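Local coordinates for protein carbonic anhydrase (Neosartorya fumigata, PDB 6LAC) that probably catalyses the reversible hydration of carbon dioxide to hydrogencarbonate and a proton, as a zinc-dependent beta-class carbonic anhydrase, at residues Val19-Gln24 and Val29-Cys34; Ser35-Asp40 and Cys87-Cys92; Ala39-Ser44 and Glu54-Gly59. The protein carries 1 engineered substitution. One frame throughout, in Å; residues are numbered along the deposited sequence.

Contact 1: residues Val19-Gln24 and Val29-Cys34. With ZN (zinc ion), chain C.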
# COMPACT_ATOMS: atom_id res chain seq x y z
N VAL A 19 -8.58 -21.07 0.18
CA VAL A 19 -7.92 -20.17 1.15
C VAL A 19 -8.95 -19.81 2.21
O VAL A 19 -10.12 -19.64 1.89
CB VAL A 19 -7.25 -18.96 0.46
CG1 VAL A 19 -6.18 -19.41 -0.54
CG2 VAL A 19 -8.24 -18.06 -0.22
N PRO A 20 -8.50 -19.69 3.47
CA PRO A 20 -9.43 -19.49 4.59
C PRO A 20 -10.11 -18.11 4.61
O PRO A 20 -11.14 -17.96 5.21
CB PRO A 20 -8.57 -19.68 5.85
CG PRO A 20 -7.12 -19.69 5.40
CD PRO A 20 -7.12 -19.94 3.91
N TRP A 21 -9.56 -17.14 3.86
CA TRP A 21 -10.16 -15.80 3.70
C TRP A 21 -11.06 -15.69 2.47
O TRP A 21 -11.50 -14.56 2.12
CB TRP A 21 -9.07 -14.74 3.65
CG TRP A 21 -7.95 -15.07 2.70
CD1 TRP A 21 -7.90 -14.76 1.38
CD2 TRP A 21 -6.71 -15.72 3.01
NE1 TRP A 21 -6.72 -15.18 0.85
CE2 TRP A 21 -5.96 -15.74 1.82
CE3 TRP A 21 -6.16 -16.26 4.16
CZ2 TRP A 21 -4.69 -16.29 1.74
CZ3 TRP A 21 -4.89 -16.80 4.11
CH2 TRP A 21 -4.18 -16.83 2.90
N ARG A 22 -11.36 -16.78 1.77
CA ARG A 22 -12.34 -16.73 0.66
C ARG A 22 -13.24 -17.97 0.73
O ARG A 22 -13.28 -18.72 -0.27
CB ARG A 22 -11.67 -16.60 -0.71
CG ARG A 22 -12.58 -16.02 -1.78
CD ARG A 22 -12.24 -16.32 -3.21
NE ARG A 22 -13.07 -15.53 -4.09
CZ ARG A 22 -13.61 -15.94 -5.25
NH1 ARG A 22 -13.41 -17.17 -5.69
NH2 ARG A 22 -14.39 -15.14 -5.94
N ARG A 23 -13.98 -18.14 1.82
CA ARG A 23 -14.96 -19.27 1.90
C ARG A 23 -16.17 -18.94 1.01
O ARG A 23 -16.87 -19.89 0.62
CB ARG A 23 -15.33 -19.57 3.36
CG ARG A 23 -14.15 -19.94 4.25
CD ARG A 23 -13.31 -21.11 3.78
NE ARG A 23 -12.42 -21.59 4.84
CZ ARG A 23 -11.48 -22.51 4.68
NH1 ARG A 23 -11.29 -23.07 3.50
NH2 ARG A 23 -10.72 -22.86 5.70
N GLN A 24 -16.45 -17.67 0.69
CA GLN A 24 -17.48 -17.35 -0.34
C GLN A 24 -16.97 -16.26 -1.26
O GLN A 24 -16.11 -15.46 -0.88
CB GLN A 24 -18.79 -16.94 0.32
CG GLN A 24 -18.75 -15.58 1.01
CD GLN A 24 -19.89 -15.41 1.99
OE1 GLN A 24 -19.75 -15.69 3.18
NE2 GLN A 24 -21.03 -14.96 1.51
N VAL A 29 -11.51 -8.35 1.09
CA VAL A 29 -10.50 -8.77 2.08
C VAL A 29 -9.49 -7.65 2.22
O VAL A 29 -8.99 -7.16 1.17
CB VAL A 29 -9.84 -10.09 1.65
CG1 VAL A 29 -8.73 -10.48 2.60
CG2 VAL A 29 -10.89 -11.21 1.45
N LEU A 30 -9.16 -7.26 3.44
CA LEU A 30 -8.06 -6.28 3.65
C LEU A 30 -6.78 -7.07 3.56
O LEU A 30 -6.51 -7.96 4.40
CB LEU A 30 -8.23 -5.60 5.00
CG LEU A 30 -7.02 -4.78 5.48
CD1 LEU A 30 -6.65 -3.67 4.50
CD2 LEU A 30 -7.27 -4.23 6.84
N TRP A 31 -5.97 -6.75 2.56
CA TRP A 31 -4.68 -7.42 2.26
C TRP A 31 -3.58 -6.48 2.69
O TRP A 31 -3.47 -5.40 2.04
CB TRP A 31 -4.59 -7.79 0.80
CG TRP A 31 -3.42 -8.65 0.47
CD1 TRP A 31 -2.13 -8.28 0.21
CD2 TRP A 31 -3.45 -10.07 0.38
NE1 TRP A 31 -1.36 -9.39 0.02
CE2 TRP A 31 -2.14 -10.50 0.10
CE3 TRP A 31 -4.45 -11.03 0.54
CZ2 TRP A 31 -1.83 -11.87 -0.04
CZ3 TRP A 31 -4.13 -12.35 0.40
CH2 TRP A 31 -2.86 -12.76 0.11
N ILE A 32 -2.79 -6.79 3.67
CA ILE A 32 -1.67 -5.96 4.18
C ILE A 32 -0.39 -6.60 3.71
O ILE A 32 -0.06 -7.70 4.14
CB ILE A 32 -1.71 -5.81 5.68
CG1 ILE A 32 -3.02 -5.14 6.11
CG2 ILE A 32 -0.50 -5.05 6.19
CD1 ILE A 32 -3.33 -5.25 7.58
N GLY A 33 0.30 -5.95 2.79
CA GLY A 33 1.53 -6.43 2.19
C GLY A 33 2.61 -5.39 2.35
O GLY A 33 2.43 -4.27 2.87
N CYS A 34 3.80 -5.75 1.89
CA CYS A 34 5.02 -4.91 2.00
C CYS A 34 5.33 -4.18 0.70
O CYS A 34 5.23 -4.72 -0.41
CB CYS A 34 6.22 -5.74 2.39
SG CYS A 34 7.73 -4.75 2.58
ZN ZN C . 9.28 -6.32 2.11
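Trp-21 NE1 donates to the backbone carbonyl of Ser-45 and, on the strand side, lies 3.9 Å from CZ3 of Trp-31. That carbon leads the contact of the two indoles: the six-membered edge of Trp-31 is turned toward the face of the five-membered ring of Trp-21 in an offset edge-to-face pair, with centroids 5.8 Å apart and planes at 76°. The same CZ3 comes within 4.1 Å of Trp-21 CE2, so the approach is to the NE1-CE2 bond. CG of Trp-21 sits between its backbone N and carbonyl carbon (chi1 49°), which sets the indole across the benzo end of Trp-31. Packed on one face of this ring are Val-19 CB and Pro-20 CD from its own turn, a type I beta turn closed by Arg-22 N to Val-19 O. Trp-31 reaches the pair with its benzo end, while its NE1 is hydrogen-bonded to Glu-41 OE1, so both buried indole nitrogens are satisfied.

Beside the rings, Val-29 places its two methyls differently: CG2 is 3.5 Å from the carbonyl O of Trp-21, and CG1 packs on Trp-21 CB at 4.4 Å. No hydrogen bond joins the segments. At the far end of the strand, Cys-34 SG is a zinc ligand.

The loop 19-24 thus packs on the side chains of Val-29 and Trp-31, on one side of the sheet, where strand 29-34 runs parallel between strands 83-89 and 52-57; Val-85 touches both tryptophans, and Met-166 of strand 162-169 does too.

Contact 2: residues Ser35-Asp40 and Cys87-Cys92. Engineered in segment 35-40: Ala-39 (natural residue Cys). With ZN (zinc ion), chain C.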
# COMPACT_ATOMS: atom_id res chain seq x y z
N SER A 35 5.71 -2.91 0.86
CA SER A 35 6.09 -2.04 -0.27
C SER A 35 7.20 -2.61 -1.16
O SER A 35 7.18 -2.24 -2.35
CB SER A 35 6.49 -0.72 0.27
OG SER A 35 5.40 -0.09 0.95
N ASP A 36 8.13 -3.41 -0.64
CA ASP A 36 9.22 -3.93 -1.54
C ASP A 36 8.93 -5.35 -1.99
O ASP A 36 9.83 -5.99 -2.54
CB ASP A 36 10.61 -3.75 -0.93
CG ASP A 36 10.88 -4.62 0.29
OD1 ASP A 36 10.13 -5.61 0.53
OD2 ASP A 36 11.86 -4.39 0.99
N SER A 37 7.69 -5.83 -1.95
CA SER A 37 7.41 -7.23 -2.37
C SER A 37 7.92 -7.39 -3.80
O SER A 37 8.52 -8.42 -4.11
CB SER A 37 5.98 -7.54 -2.17
OG SER A 37 5.69 -8.87 -2.51
N GLY A 38 7.64 -6.47 -4.71
CA GLY A 38 8.40 -6.38 -5.99
C GLY A 38 8.16 -7.55 -6.91
O GLY A 38 9.10 -7.83 -7.75
N ALA A 39 7.03 -8.21 -6.88
CA ALA A 39 6.83 -9.41 -7.73
C ALA A 39 5.33 -9.65 -7.95
O ALA A 39 4.64 -8.68 -8.29
CB ALA A 39 7.55 -10.58 -7.09
N ASP A 40 4.86 -10.88 -7.82
CA ASP A 40 3.47 -11.24 -8.19
C ASP A 40 2.74 -11.77 -6.96
O ASP A 40 1.99 -12.76 -7.06
CB ASP A 40 3.47 -12.25 -9.35
CG ASP A 40 4.20 -11.78 -10.58
OD1 ASP A 40 4.14 -10.57 -10.87
OD2 ASP A 40 4.77 -12.63 -11.25
N CYS A 87 0.42 -10.41 4.74
CA CYS A 87 1.29 -11.19 3.85
C CYS A 87 2.70 -10.65 3.91
O CYS A 87 2.94 -9.50 3.48
CB CYS A 87 0.79 -11.12 2.45
SG CYS A 87 1.65 -12.28 1.34
N GLY A 88 3.66 -11.40 4.42
CA GLY A 88 5.08 -11.10 4.27
C GLY A 88 5.64 -11.75 3.05
O GLY A 88 4.91 -12.43 2.31
N HIS A 89 6.92 -11.49 2.79
CA HIS A 89 7.51 -12.07 1.57
C HIS A 89 9.00 -12.31 1.76
O HIS A 89 9.71 -11.47 2.24
CB HIS A 89 7.20 -11.18 0.35
CG HIS A 89 7.88 -9.89 0.42
ND1 HIS A 89 9.04 -9.60 -0.32
CD2 HIS A 89 7.72 -8.86 1.26
CE1 HIS A 89 9.47 -8.43 0.04
NE2 HIS A 89 8.68 -7.94 0.99
N TYR A 90 9.38 -13.50 1.32
CA TYR A 90 10.82 -13.82 1.33
C TYR A 90 11.61 -12.86 0.44
O TYR A 90 11.17 -12.54 -0.66
CB TYR A 90 11.07 -15.28 1.01
CG TYR A 90 10.40 -16.24 1.98
CD1 TYR A 90 10.73 -16.25 3.33
CD2 TYR A 90 9.50 -17.17 1.54
CE1 TYR A 90 10.10 -17.13 4.22
CE2 TYR A 90 8.86 -18.05 2.40
CZ TYR A 90 9.19 -18.05 3.73
OH TYR A 90 8.56 -18.97 4.54
N GLY A 91 12.78 -12.48 0.92
CA GLY A 91 13.65 -11.52 0.23
C GLY A 91 13.42 -10.09 0.62
O GLY A 91 14.07 -9.19 0.07
N CYS A 92 12.45 -9.82 1.49
CA CYS A 92 12.17 -8.48 2.04
C CYS A 92 13.47 -7.79 2.44
O CYS A 92 14.27 -8.36 3.15
CB CYS A 92 11.27 -8.67 3.24
SG CYS A 92 10.56 -7.11 3.86
ZN ZN C . 9.28 -6.32 2.11
O HOH W 1 9.25 -10.85 -2.87
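The imidazole of His-89 lies against Ser-37, whose CA stands over one ring face, 3.5 Å from the centroid and 16° off the normal, a CH-pi contact. Ser-37 OG rests 3.8 Å from His-89 CG and is hydrogen-bonded to Glu-41. The histidine's chi1 of 67° sets the ring so that NE2 meets zinc at 2.1 Å. Asp-36 comes to the ring edge rather than the face: OD1 binds the metal at 1.9 Å, its carboxylate turned 79° from the imidazole plane. OD1 and NE2 are close because they share the ion, not through a hydrogen bond. OD2 remains 3.4 Å from the zinc and accepts from the backbone N of His-93. Cys-92 SG, carried on a type II turn from His-89, binds at 2.3 Å. At another point on the ring edge, ND1 donates to a water 2.8 Å away that also lies beside Ser-37 O, so zinc at NE2 and water at ND1 together fix the ring's orientation.

With Cys-34 the zinc has four protein ligands. Asp-36 takes the site where water or hydroxide would be expected in an open, active form, consistent with the closed, inactive conformation known among beta-class enzymes.

Contact 3: residues Ala39-Ser44 and Glu54-Gly59. Engineered in segment 39-44: Ala-39 (natural residue Cys).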
# COMPACT_ATOMS: atom_id res chain seq x y z
N ALA A 39 7.03 -8.21 -6.88
CA ALA A 39 6.83 -9.41 -7.73
C ALA A 39 5.33 -9.65 -7.95
O ALA A 39 4.64 -8.68 -8.29
CB ALA A 39 7.55 -10.58 -7.09
N ASP A 40 4.86 -10.88 -7.82
CA ASP A 40 3.47 -11.24 -8.19
C ASP A 40 2.74 -11.77 -6.96
O ASP A 40 1.99 -12.76 -7.06
CB ASP A 40 3.47 -12.25 -9.35
CG ASP A 40 4.20 -11.78 -10.58
OD1 ASP A 40 4.14 -10.57 -10.87
OD2 ASP A 40 4.77 -12.63 -11.25
N GLU A 41 2.92 -11.16 -5.79
CA GLU A 41 2.29 -11.63 -4.54
C GLU A 41 0.79 -11.81 -4.64
O GLU A 41 0.28 -12.84 -4.19
CB GLU A 41 2.61 -10.59 -3.47
CG GLU A 41 1.98 -10.84 -2.12
CD GLU A 41 2.37 -9.70 -1.21
OE1 GLU A 41 1.45 -9.08 -0.63
OE2 GLU A 41 3.56 -9.51 -1.01
N LEU A 42 0.06 -10.91 -5.28
CA LEU A 42 -1.41 -11.05 -5.30
C LEU A 42 -1.86 -12.22 -6.19
O LEU A 42 -3.00 -12.68 -6.00
CB LEU A 42 -2.07 -9.75 -5.75
CG LEU A 42 -1.77 -8.51 -4.90
CD1 LEU A 42 -2.54 -7.29 -5.38
CD2 LEU A 42 -2.04 -8.73 -3.42
N GLU A 43 -1.02 -12.72 -7.08
CA GLU A 43 -1.37 -13.93 -7.86
C GLU A 43 -1.37 -15.14 -6.93
O GLU A 43 -1.97 -16.17 -7.32
CB GLU A 43 -0.43 -14.06 -9.07
CG GLU A 43 -0.92 -13.20 -10.20
CD GLU A 43 -2.21 -13.78 -10.75
OE1 GLU A 43 -3.16 -13.00 -10.97
OE2 GLU A 43 -2.29 -15.04 -10.89
N SER A 44 -0.84 -15.06 -5.72
CA SER A 44 -0.88 -16.16 -4.74
C SER A 44 -1.93 -15.91 -3.64
O SER A 44 -1.87 -16.58 -2.62
CB SER A 44 0.48 -16.39 -4.18
OG SER A 44 1.34 -16.98 -5.15
N GLU A 54 -6.33 -3.26 -0.67
CA GLU A 54 -4.89 -3.49 -0.43
C GLU A 54 -4.28 -2.33 0.34
O GLU A 54 -4.34 -1.18 -0.18
CB GLU A 54 -4.24 -3.71 -1.79
CG GLU A 54 -2.77 -4.04 -1.72
CD GLU A 54 -2.13 -4.31 -3.08
OE1 GLU A 54 -2.74 -3.93 -4.09
OE2 GLU A 54 -0.98 -4.80 -3.10
N TYR A 55 -3.62 -2.62 1.45
CA TYR A 55 -2.81 -1.63 2.17
C TYR A 55 -1.40 -2.14 2.09
O TYR A 55 -1.08 -3.24 2.58
CB TYR A 55 -3.27 -1.49 3.64
CG TYR A 55 -2.49 -0.42 4.38
CD1 TYR A 55 -2.53 0.90 3.93
CD2 TYR A 55 -1.66 -0.70 5.44
CE1 TYR A 55 -1.78 1.91 4.51
CE2 TYR A 55 -0.91 0.31 6.04
CZ TYR A 55 -0.96 1.61 5.55
OH TYR A 55 -0.17 2.65 6.01
N ARG A 56 -0.53 -1.40 1.41
CA ARG A 56 0.86 -1.86 1.18
C ARG A 56 1.80 -0.86 1.78
O ARG A 56 1.79 0.32 1.39
CB ARG A 56 1.11 -2.15 -0.28
CG ARG A 56 2.46 -2.84 -0.48
CD ARG A 56 2.52 -3.48 -1.85
NE ARG A 56 1.57 -4.58 -2.04
CZ ARG A 56 1.75 -5.85 -1.71
NH1 ARG A 56 2.86 -6.27 -1.15
NH2 ARG A 56 0.75 -6.69 -1.92
N SER A 57 2.61 -1.31 2.74
CA SER A 57 3.31 -0.48 3.72
C SER A 57 4.70 -0.98 3.97
O SER A 57 5.02 -2.13 3.63
CB SER A 57 2.53 -0.59 5.06
OG SER A 57 2.54 -1.91 5.63
N LEU A 58 5.46 -0.23 4.73
CA LEU A 58 6.81 -0.69 5.11
C LEU A 58 6.71 -1.97 5.92
O LEU A 58 6.10 -1.97 6.99
CB LEU A 58 7.50 0.38 5.95
CG LEU A 58 7.79 1.72 5.27
CD1 LEU A 58 8.29 2.72 6.30
CD2 LEU A 58 8.79 1.53 4.14
N GLY A 59 7.37 -3.01 5.47
CA GLY A 59 7.48 -4.26 6.25
C GLY A 59 6.16 -4.98 6.45
O GLY A 59 6.13 -5.87 7.31
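The 3-10 segment 41-43 faces the end of strand 52-57 without the backbones meeting, Leu-42 CA and Glu-54 CA being 9.6 Å apart, so side chains span the gap. Arg-56 is the centre: its guanidinium lies between two carboxylates that both meet its edge. Glu-41 approaches from the opposite direction, its chain extended, and OE1 takes a hydrogen bond from Arg-56 NH2 at 2.8 Å with an N-H...O angle of 154°. The nitrogen sits well above the carboxylate plane, and the two flat groups are turned 56° apart. From Arg-56 NH1 two weak bonds go to the same carboxylate, 3.2 Å to OE1 and 3.3 Å to OE2, while NH1 also donates to the Cys-34 carbonyl.

Along the adjoining NE/NH2 edge, Arg-56 grips Glu-54 side-on: NE and NH2 both reach OE2, each at 2.8 Å, from opposite faces of the carboxylate plane and on its anti side. The bend at chi3 of Arg-56 (-65°) turns the guanidinium into this position. It lies between two like charges, with Glu-41 OE1 and Glu-54 OE2 5.5 Å apart, and probably offsets their repulsion. Leu-42 crosses Glu-54, CD1 3.6 Å from its OE1, and runs antiparallel past Arg-56, CD2 at the guanidinium edge near NH2. The second carboxylate oxygen of Glu-41 is taken up by Ser-37 OG, and OE1 also receives Trp-31 NE1.

Across the dimer interface, Glu-54 and Arg-56 pack on their counterparts in the second subunit. Glu-54, held here by Arg-56, and the natural cysteine at position 39 (engineered Ala-39 here) have been seen binding a second zinc, absent from this chain. The network lies at the 52-57 edge of the mixed sheet, whose parallel strands form the core of a beta-class carbonic anhydrase.

In the fold
Contact 1 closes first along the chain; contacts 2 and 3 then start from the same loop after strand 29-34, sharing Ala-39 and Asp-40. The centres of contacts 2 and 3 are 6 Å apart, with contact 1 about 11 Å from contact 3 and 16 Å from contact 2. All three reach one mixed sheet, in which strand 29-34 runs between the parallel strands 83-89 and 52-57. Contacts 1 and 2 meet at the zinc: strand 29-34 supplies one ligand, loop 35-40 brings Asp-36, and the end of strand 83-89 with the turn after it brings His-89 and Cys-92. Contacts 2 and 3 both touch the second subunit, so the metal site lies close to the dimer interface.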